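Local coordinates for protein peptidoglycan glycosyltransferase (Burkholderia ambifaria, PDB 5UY7) that belongs to the penicillin-binding proteins, its modelled part showing the mixed helix-and-sheet fold that this family shares with serine beta-lactamases, at residues H284-T287 and P288-V292; W342-Y345 and T346-L350; G521-M524 and R525-V529; A451-P454 and G455-V458. All blocks are in the same frame, centred on the assembly; numbering follows the deposited sequence.

In the fold
From the N terminus the four contacts follow in series, each of them local: contacts 1 and 4 are turns, contacts 2 and 3 are helix ends, and none nests within or crosses another. Contact 1 turns the chain between helix 273-282 and strand 291-293. Contact 2 ends helix 338-347 and packs through M344 and I348 against helix 273-282; its centre lies about 22 Å from that of contact 1. Contact 4 reverses the chain after helix 428-442, leading into 459-466, an outermost strand of the five-stranded antiparallel sheet. Contact 3 comes last in sequence and ends helix 509-526. Contacts 3 and 4 touch each other, Y456 meeting M524 and V529, and both lie across the chain's centre from contact 2.

Contact 1 of 4, residues H284-T287 and P288-V292; sequences HRVT and PNTLV. With SO4 (sulfate ion), chain C.
T287 and T290 hold each other through two hydrogen bonds that run in opposite senses. The amide N of T287 donates to OG1 of T290 over 2.9 Å in a nearly straight line (170° at the hydrogen), while the amide N of T290 returns to O of T287 at 3.1 Å. A sulfate ion, probably from the crystallisation liquor, sits beside the pair: T287 OG1 donates to its O4 at 2.7 Å, and N289 N donates to its O3 at 3.0 Å. The bond from T290 N to T287 O closes a type I beta turn from T287 to T290, with P288 and N289 at its corners, and the bond from T287 N to T290 OG1 braces it from the side chain. The turn carries the chain from the end of helix 273-282 into strand 291-293. The two threonine side chains meet at about a right angle. In T290, chi1 of -67° sets OG1 beside its own backbone N and opposite the carbonyl carbon, where it faces the amide of T287. The same oxygen lies 3.8 Å from V286 CB, and T290 CG2 packs on this CB as well. V286 and T290 both rest on V317 of helix 317-323, while P288 leans on L281, E433 and M437.

Contact 2 of 4, residues W342-Y345 and T346-L350; sequences WNMY and TSIGL
T346 reaches back to W342 with both backbone and side chain, within the Schellman motif that ends helix 338-347. Its amide N donates to W342 O in a regular helical bond. With chi1 at -66°, OG1 lies opposite the T346 carbonyl carbon and hangs over one face of the indole, 3.2 Å above the plane and displaced toward the rim. CB follows as a CH-pi contact, 4.3 Å from the centroid of the six-membered ring of W342; W369 meets the same tryptophan from elsewhere in the fold. S347 comes next and folds its hydroxyl back along the helix, OG donating to M344 O at 2.8 Å. That carbonyl oxygen also accepts the amide of I348, so two donors grip it. I348 lays CG1 against Y345 O at 3.3 Å, and its CD1 touches M344 SD at 4.1 Å, in a buried patch shared with F275 of helix 273-282. G349 takes the positive phi (86°) of the C-prime position, its N bonded to T346 O. L350 completes the motif: its N donates to Y345 O at 3.0 Å, and its CD1 approaches the tyrosine ring, 4.1 Å from Y345 CD1.

Contact 3 of 4, residues G521-M524 and R525-V529; sequences GDTM and RALNV
D522 and R525 meet obliquely near the C-terminal end of helix 509-526, their carboxylate and guanidinium planes 76° apart. R525 NH2 donates to D522 OD1 at 2.8 Å in a salt bridge that uses the anti lone pair of the oxygen, and OD1 lies close to the guanidinium plane, at its edge. The arginine reaches this point by a bend at chi3 (-77°), which folds its end back along the helix. One face of the guanidinium is thereby laid over the backbone of G521, whose O stands 3.3 Å above the plane and over its centre, while the same oxygen accepts the amide of R525.

T523 and L527 instead run alongside each other in the same direction, CG2 of T523 touching CD1 of L527 at 3.8 Å; T523 OG1 turns to I519 O. M524 slants across V529. Bent at chi2 and chi3, its chain sets SD 3.8 Å from V529 CG1, next to I492 and P486.

N528, with positive phi, is the C-prime residue of a Schellman motif: V529 N donates to M524 O at 3.0 Å and N528 N to R525 O at 3.1 Å.

The carboxylate of D522 has a second partner, N210 ND2 of helix 201-217 bonding OD2, so both its oxygens are engaged. With an anion at its edge and a carbonyl oxygen over its face, the cationic end of R525 is probably favoured electrostatically in this pose, near the C-terminal end of the helix, whose dipole would add to the effect.

Contact 4 of 4, residues A451-P454 and G455-V458; sequences AAVP and GYRV
V453 and Y456 share a water that accepts from V453 N at 2.9 Å and donates to Y456 O at 2.7 Å. One step closer to the bend, Y456 N donates directly to V453 O over 3.0 Å, 162° at the hydrogen. The direct bond closes a type II beta turn from V453 to Y456, with P454 and G455 at its corners, and the two arms leave it running roughly antiparallel. G455 has phi of 94°, the positive value that this corner demands and that glycine readily adopts. The turn lies between helix 428-442 and strand 459-466, against helix 509-526 through contacts of V453 with S517 and of Y456 with M524.

V453 spreads its two methyls between two partners. With chi1 at 175°, CG1 stands opposite its backbone N and touches the Y456 ring, 3.9 Å from CD2. CG2 turns the other way and packs on V458 CG1 at 3.7 Å, these two valine side chains crossing at about a right angle. The Y456 ring also passes P454 O, which lies 3.7 Å from CD2, and its hydroxyl is hydrogen-bonded to V529 O. R457, between Y456 and V458 in sequence, forms salt bridges with E439 and with a sulfate ion. V458 CG2 lies 3.8 Å from A451 O, which is buried with no polar partner in the model.

Contact 1 of 4, residues H284-T287 and P288-V292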
loop_
_atom_site.group_PDB
_atom_site.type_symbol
_atom_site.label_atom_id
_atom_site.label_comp_id
_atom_site.label_asym_id
_atom_site.label_seq_id
_atom_site.Cartn_x
_atom_site.Cartn_y
_atom_site.Cartn_z
ATOM N N HIS A 284 -13.088 -11.566 12.152
ATOM C CA HIS A 284 -14.447 -11.292 12.612
ATOM C C HIS A 284 -14.472 -10.447 13.882
ATOM O O HIS A 284 -15.466 -10.456 14.613
ATOM C CB HIS A 284 -15.238 -12.596 12.816
ATOM C CG HIS A 284 -15.128 -13.549 11.664
ATOM N ND1 HIS A 284 -15.602 -13.250 10.404
ATOM C CD2 HIS A 284 -14.590 -14.790 11.578
ATOM C CE1 HIS A 284 -15.367 -14.266 9.592
ATOM N NE2 HIS A 284 -14.753 -15.214 10.279
ATOM N N ARG A 285 -13.396 -9.697 14.159
ATOM C CA ARG A 285 -13.386 -8.819 15.330
ATOM C C ARG A 285 -14.231 -7.571 15.109
ATOM O O ARG A 285 -14.827 -7.044 16.058
ATOM C CB ARG A 285 -11.951 -8.410 15.684
ATOM C CG ARG A 285 -11.007 -9.577 15.933
ATOM C CD ARG A 285 -11.305 -10.311 17.250
ATOM N NE ARG A 285 -10.847 -11.693 17.134
ATOM C CZ ARG A 285 -9.576 -12.059 17.251
ATOM N NH1 ARG A 285 -8.656 -11.153 17.543
ATOM N NH2 ARG A 285 -9.222 -13.324 17.075
ATOM N N VAL A 286 -14.271 -7.076 13.876
ATOM C CA VAL A 286 -15.085 -5.931 13.498
ATOM C C VAL A 286 -15.738 -6.251 12.163
ATOM O O VAL A 286 -15.360 -7.198 11.470
ATOM C CB VAL A 286 -14.275 -4.621 13.370
ATOM C CG1 VAL A 286 -13.508 -4.318 14.648
ATOM C CG2 VAL A 286 -13.309 -4.703 12.189
ATOM N N THR A 287 -16.711 -5.424 11.800
ATOM C CA THR A 287 -17.327 -5.442 10.479
ATOM C C THR A 287 -17.126 -4.065 9.864
ATOM O O THR A 287 -16.727 -3.132 10.575
ATOM C CB THR A 287 -18.812 -5.763 10.576
ATOM O OG1 THR A 287 -19.458 -4.715 11.311
ATOM C CG2 THR A 287 -19.021 -7.104 11.258
ATOM N N PRO A 288 -17.410 -3.873 8.572
ATOM C CA PRO A 288 -17.177 -2.543 7.989
ATOM C C PRO A 288 -17.960 -1.430 8.658
ATOM O O PRO A 288 -17.502 -0.278 8.656
ATOM C CB PRO A 288 -17.597 -2.729 6.524
ATOM C CG PRO A 288 -17.360 -4.188 6.257
ATOM C CD PRO A 288 -17.751 -4.871 7.538
ATOM N N ASN A 289 -19.121 -1.721 9.246
ATOM C CA ASN A 289 -19.908 -0.664 9.867
ATOM C C ASN A 289 -19.799 -0.641 11.386
ATOM O O ASN A 289 -20.559 0.086 12.033
ATOM C CB ASN A 289 -21.373 -0.776 9.448
ATOM C CG ASN A 289 -21.559 -0.549 7.971
ATOM O OD1 ASN A 289 -22.168 -1.362 7.274
ATOM N ND2 ASN A 289 -21.011 0.549 7.476
ATOM N N THR A 290 -18.882 -1.416 11.961
ATOM C CA THR A 290 -18.560 -1.267 13.375
ATOM C C THR A 290 -18.116 0.161 13.666
ATOM O O THR A 290 -17.334 0.744 12.915
ATOM C CB THR A 290 -17.455 -2.247 13.763
ATOM O OG1 THR A 290 -17.952 -3.589 13.664
ATOM C CG2 THR A 290 -16.961 -1.980 15.187
ATOM N N LEU A 291 -18.624 0.722 14.763
ATOM C CA LEU A 291 -18.245 2.078 15.152
ATOM C C LEU A 291 -16.958 2.064 15.963
ATOM O O LEU A 291 -16.753 1.199 16.822
ATOM C CB LEU A 291 -19.357 2.737 15.963
ATOM C CG LEU A 291 -20.684 2.914 15.225
ATOM C CD1 LEU A 291 -21.665 3.689 16.088
ATOM C CD2 LEU A 291 -20.476 3.607 13.886
ATOM N N VAL A 292 -16.096 3.042 15.689
ATOM C CA VAL A 292 -14.820 3.227 16.374
ATOM C C VAL A 292 -14.765 4.679 16.829
ATOM O O VAL A 292 -14.839 5.592 15.995
ATOM C CB VAL A 292 -13.625 2.906 15.459
ATOM C CG1 VAL A 292 -12.307 3.028 16.224
ATOM C CG2 VAL A 292 -13.783 1.518 14.844
HETATM S S SO4 C . -22.166 -4.544 9.163
HETATM O O1 SO4 C . -22.313 -5.916 8.687
HETATM O O2 SO4 C . -23.324 -3.746 8.763
HETATM O O3 SO4 C . -20.963 -3.960 8.572
HETATM O O4 SO4 C . -22.060 -4.547 10.621
#

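Contact 2 of 4, residues W342-Y345 and T346-L350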
loop_
_atom_site.group_PDB
_atom_site.type_symbol
_atom_site.label_atom_id
_atom_site.label_comp_id
_atom_site.label_asym_id
_atom_site.label_seq_id
_atom_site.Cartn_x
_atom_site.Cartn_y
_atom_site.Cartn_z
ATOM N N TRP A 342 1.388 -10.490 13.793
ATOM C CA TRP A 342 2.671 -10.939 13.257
ATOM C C TRP A 342 2.478 -11.992 12.176
ATOM O O TRP A 342 3.153 -11.960 11.139
ATOM C CB TRP A 342 3.552 -11.491 14.385
ATOM C CG TRP A 342 4.936 -11.892 13.943
ATOM C CD1 TRP A 342 6.074 -11.141 14.035
ATOM C CD2 TRP A 342 5.330 -13.146 13.353
ATOM N NE1 TRP A 342 7.144 -11.839 13.528
ATOM C CE2 TRP A 342 6.717 -13.070 13.104
ATOM C CE3 TRP A 342 4.641 -14.314 12.994
ATOM C CZ2 TRP A 342 7.435 -14.122 12.528
ATOM C CZ3 TRP A 342 5.359 -15.362 12.420
ATOM C CH2 TRP A 342 6.741 -15.254 12.191
ATOM N N ASN A 343 1.577 -12.947 12.396
ATOM C CA ASN A 343 1.341 -13.937 11.354
ATOM C C ASN A 343 0.792 -13.294 10.090
ATOM O O ASN A 343 1.125 -13.725 8.980
ATOM C CB ASN A 343 0.413 -15.038 11.854
ATOM C CG ASN A 343 1.187 -16.172 12.498
ATOM O OD1 ASN A 343 1.893 -16.931 11.817
ATOM N ND2 ASN A 343 1.097 -16.268 13.813
ATOM N N MET A 344 -0.047 -12.264 10.230
ATOM C CA MET A 344 -0.538 -11.561 9.049
ATOM C C MET A 344 0.603 -10.854 8.334
ATOM O O MET A 344 0.723 -10.944 7.110
ATOM C CB MET A 344 -1.644 -10.568 9.428
ATOM C CG MET A 344 -2.240 -9.818 8.242
ATOM S SD MET A 344 -1.332 -8.300 7.816
ATOM C CE MET A 344 -1.690 -7.294 9.261
ATOM N N TYR A 345 1.454 -10.141 9.087
ATOM C CA TYR A 345 2.592 -9.465 8.463
ATOM C C TYR A 345 3.483 -10.454 7.733
ATOM O O TYR A 345 4.029 -10.153 6.662
ATOM C CB TYR A 345 3.429 -8.727 9.505
ATOM C CG TYR A 345 2.753 -7.553 10.150
ATOM C CD1 TYR A 345 1.898 -6.721 9.432
ATOM C CD2 TYR A 345 2.988 -7.269 11.483
ATOM C CE1 TYR A 345 1.285 -5.640 10.047
ATOM C CE2 TYR A 345 2.396 -6.206 12.090
ATOM C CZ TYR A 345 1.546 -5.395 11.384
ATOM O OH TYR A 345 0.960 -4.339 12.042
ATOM N N THR A 346 3.672 -11.631 8.321
ATOM C CA THR A 346 4.510 -12.636 7.685
ATOM C C THR A 346 3.833 -13.210 6.450
ATOM O O THR A 346 4.503 -13.519 5.454
ATOM C CB THR A 346 4.842 -13.726 8.697
ATOM O OG1 THR A 346 5.651 -13.153 9.730
ATOM C CG2 THR A 346 5.611 -14.866 8.045
ATOM N N SER A 347 2.505 -13.347 6.487
ATOM C CA SER A 347 1.809 -13.907 5.334
ATOM C C SER A 347 1.883 -12.978 4.125
ATOM O O SER A 347 1.919 -13.467 2.990
ATOM C CB SER A 347 0.355 -14.242 5.684
ATOM O OG SER A 347 -0.443 -13.078 5.768
ATOM N N ILE A 348 1.960 -11.658 4.336
ATOM C CA ILE A 348 2.088 -10.732 3.210
ATOM C C ILE A 348 3.564 -10.485 2.902
ATOM O O ILE A 348 3.909 -9.567 2.147
ATOM C CB ILE A 348 1.341 -9.404 3.452
ATOM C CG1 ILE A 348 1.804 -8.716 4.739
ATOM C CG2 ILE A 348 -0.168 -9.636 3.478
ATOM C CD1 ILE A 348 1.337 -7.261 4.881
ATOM N N GLY A 349 4.443 -11.309 3.467
ATOM C CA GLY A 349 5.835 -11.326 3.060
ATOM C C GLY A 349 6.746 -10.328 3.742
ATOM O O GLY A 349 7.893 -10.164 3.299
ATOM N N LEU A 350 6.293 -9.657 4.796
ATOM C CA LEU A 350 7.159 -8.695 5.464
ATOM C C LEU A 350 8.200 -9.421 6.309
ATOM O O LEU A 350 7.974 -10.536 6.787
ATOM C CB LEU A 350 6.341 -7.744 6.336
ATOM C CG LEU A 350 5.219 -7.009 5.605
ATOM C CD1 LEU A 350 4.680 -5.897 6.480
ATOM C CD2 LEU A 350 5.734 -6.451 4.284
#

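Contact 3 of 4, residues G521-M524 and R525-V529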
loop_
_atom_site.group_PDB
_atom_site.type_symbol
_atom_site.label_atom_id
_atom_site.label_comp_id
_atom_site.label_asym_id
_atom_site.label_seq_id
_atom_site.Cartn_x
_atom_site.Cartn_y
_atom_site.Cartn_z
ATOM N N GLY A 521 -3.550 5.720 -14.550
ATOM C CA GLY A 521 -4.407 6.131 -15.654
ATOM C C GLY A 521 -3.777 5.880 -17.012
ATOM O O GLY A 521 -4.434 5.379 -17.934
ATOM N N ASP A 522 -2.497 6.234 -17.154
ATOM C CA ASP A 522 -1.818 6.017 -18.427
ATOM C C ASP A 522 -1.789 4.537 -18.769
ATOM O O ASP A 522 -1.919 4.163 -19.944
ATOM C CB ASP A 522 -0.391 6.566 -18.391
ATOM C CG ASP A 522 -0.324 8.083 -18.420
ATOM O OD1 ASP A 522 -1.369 8.755 -18.584
ATOM O OD2 ASP A 522 0.801 8.615 -18.297
ATOM N N THR A 523 -1.586 3.684 -17.757
ATOM C CA THR A 523 -1.550 2.242 -17.990
ATOM C C THR A 523 -2.925 1.707 -18.367
ATOM O O THR A 523 -3.037 0.909 -19.306
ATOM C CB THR A 523 -1.002 1.520 -16.753
ATOM O OG1 THR A 523 0.333 1.972 -16.509
ATOM C CG2 THR A 523 -0.984 0.008 -16.972
ATOM N N MET A 524 -3.983 2.125 -17.653
ATOM C CA MET A 524 -5.341 1.764 -18.066
ATOM C C MET A 524 -5.583 2.103 -19.532
ATOM O O MET A 524 -6.092 1.278 -20.299
ATOM C CB MET A 524 -6.386 2.488 -17.215
ATOM C CG MET A 524 -6.368 2.219 -15.742
ATOM S SD MET A 524 -7.087 0.641 -15.313
ATOM C CE MET A 524 -5.609 -0.382 -15.294
ATOM N N ARG A 525 -5.260 3.335 -19.933
ATOM C CA ARG A 525 -5.510 3.733 -21.310
ATOM C C ARG A 525 -4.704 2.877 -22.278
ATOM O O ARG A 525 -5.224 2.450 -23.313
ATOM C CB ARG A 525 -5.190 5.218 -21.507
ATOM C CG ARG A 525 -6.263 6.155 -20.956
ATOM C CD ARG A 525 -5.908 7.625 -21.238
ATOM N NE ARG A 525 -4.880 8.111 -20.320
ATOM C CZ ARG A 525 -5.125 8.459 -19.064
ATOM N NH1 ARG A 525 -6.360 8.375 -18.593
ATOM N NH2 ARG A 525 -4.145 8.886 -18.280
ATOM N N ALA A 526 -3.436 2.607 -21.954
ATOM C CA ALA A 526 -2.594 1.858 -22.880
ATOM C C ALA A 526 -3.081 0.426 -23.045
ATOM O O ALA A 526 -2.890 -0.175 -24.114
ATOM C CB ALA A 526 -1.142 1.878 -22.401
ATOM N N LEU A 527 -3.724 -0.120 -22.020
ATOM C CA LEU A 527 -4.258 -1.479 -22.035
ATOM C C LEU A 527 -5.700 -1.550 -22.513
ATOM O O LEU A 527 -6.302 -2.628 -22.450
ATOM C CB LEU A 527 -4.162 -2.093 -20.640
ATOM C CG LEU A 527 -2.729 -2.256 -20.147
ATOM C CD1 LEU A 527 -2.728 -2.839 -18.750
ATOM C CD2 LEU A 527 -1.916 -3.120 -21.111
ATOM N N ASN A 528 -6.262 -0.434 -22.985
ATOM C CA ASN A 528 -7.638 -0.379 -23.488
ATOM C C ASN A 528 -8.663 -0.738 -22.422
ATOM O O ASN A 528 -9.739 -1.251 -22.742
ATOM C CB ASN A 528 -7.832 -1.280 -24.714
ATOM C CG ASN A 528 -6.940 -0.895 -25.866
ATOM O OD1 ASN A 528 -6.765 0.289 -26.174
ATOM N ND2 ASN A 528 -6.392 -1.902 -26.545
ATOM N N VAL A 529 -8.349 -0.478 -21.161
ATOM C CA VAL A 529 -9.354 -0.693 -20.112
ATOM C C VAL A 529 -10.449 0.350 -20.272
ATOM O O VAL A 529 -10.149 1.554 -20.320
ATOM C CB VAL A 529 -8.718 -0.601 -18.736
ATOM C CG1 VAL A 529 -9.793 -0.766 -17.657
ATOM C CG2 VAL A 529 -7.600 -1.630 -18.599
#

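Contact 4 of 4, residues A451-P454 and G455-V458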
loop_
_atom_site.group_PDB
_atom_site.type_symbol
_atom_site.label_atom_id
_atom_site.label_comp_id
_atom_site.label_asym_id
_atom_site.label_seq_id
_atom_site.Cartn_x
_atom_site.Cartn_y
_atom_site.Cartn_z
ATOM N N ALA A 451 -4.744 11.397 -5.698
ATOM C CA ALA A 451 -4.487 10.092 -6.292
ATOM C C ALA A 451 -5.647 9.595 -7.137
ATOM O O ALA A 451 -5.539 8.526 -7.746
ATOM C CB ALA A 451 -4.162 9.067 -5.203
ATOM N N ALA A 452 -6.751 10.331 -7.180
ATOM C CA ALA A 452 -7.853 9.973 -8.057
ATOM C C ALA A 452 -7.391 9.948 -9.510
ATOM O O ALA A 452 -6.494 10.695 -9.911
ATOM C CB ALA A 452 -8.999 10.968 -7.908
ATOM N N VAL A 453 -8.039 9.093 -10.298
ATOM C CA VAL A 453 -7.741 8.910 -11.720
ATOM C C VAL A 453 -8.993 9.229 -12.523
ATOM O O VAL A 453 -9.955 8.444 -12.503
ATOM C CB VAL A 453 -7.263 7.472 -12.001
ATOM C CG1 VAL A 453 -7.075 7.251 -13.497
ATOM C CG2 VAL A 453 -5.994 7.154 -11.226
ATOM N N PRO A 454 -9.036 10.353 -13.235
ATOM C CA PRO A 454 -10.237 10.695 -14.008
ATOM C C PRO A 454 -10.642 9.559 -14.937
ATOM O O PRO A 454 -9.826 9.037 -15.709
ATOM C CB PRO A 454 -9.807 11.945 -14.786
ATOM C CG PRO A 454 -8.735 12.562 -13.909
ATOM C CD PRO A 454 -7.997 11.395 -13.312
ATOM N N GLY A 455 -11.909 9.151 -14.829
ATOM C CA GLY A 455 -12.457 8.107 -15.669
ATOM C C GLY A 455 -12.410 6.704 -15.095
ATOM O O GLY A 455 -13.020 5.799 -15.679
ATOM N N TYR A 456 -11.705 6.484 -13.989
ATOM C CA TYR A 456 -11.525 5.132 -13.469
ATOM C C TYR A 456 -11.725 5.103 -11.968
ATOM O O TYR A 456 -11.172 5.937 -11.247
ATOM C CB TYR A 456 -10.125 4.599 -13.794
ATOM C CG TYR A 456 -9.901 4.412 -15.266
ATOM C CD1 TYR A 456 -10.281 3.233 -15.895
ATOM C CD2 TYR A 456 -9.340 5.421 -16.039
ATOM C CE1 TYR A 456 -10.091 3.056 -17.238
ATOM C CE2 TYR A 456 -9.148 5.257 -17.403
ATOM C CZ TYR A 456 -9.524 4.067 -17.995
ATOM O OH TYR A 456 -9.332 3.886 -19.343
ATOM N N ARG A 457 -12.473 4.110 -11.497
ATOM C CA ARG A 457 -12.488 3.822 -10.073
ATOM C C ARG A 457 -11.155 3.226 -9.652
ATOM O O ARG A 457 -10.725 2.215 -10.214
ATOM C CB ARG A 457 -13.619 2.853 -9.750
ATOM C CG ARG A 457 -14.990 3.464 -10.000
ATOM C CD ARG A 457 -16.070 2.410 -9.913
ATOM N NE ARG A 457 -16.014 1.680 -8.648
ATOM C CZ ARG A 457 -16.767 0.616 -8.388
ATOM N NH1 ARG A 457 -17.628 0.177 -9.294
ATOM N NH2 ARG A 457 -16.644 -0.015 -7.218
ATOM N N VAL A 458 -10.506 3.848 -8.664
ATOM C CA VAL A 458 -9.227 3.379 -8.139
ATOM C C VAL A 458 -9.261 3.481 -6.620
ATOM O O VAL A 458 -10.161 4.083 -6.033
ATOM C CB VAL A 458 -8.024 4.170 -8.699
ATOM C CG1 VAL A 458 -8.035 4.175 -10.231
ATOM C CG2 VAL A 458 -8.001 5.591 -8.119
HETATM O O HOH W 1 -10.543 7.935 -9.507
#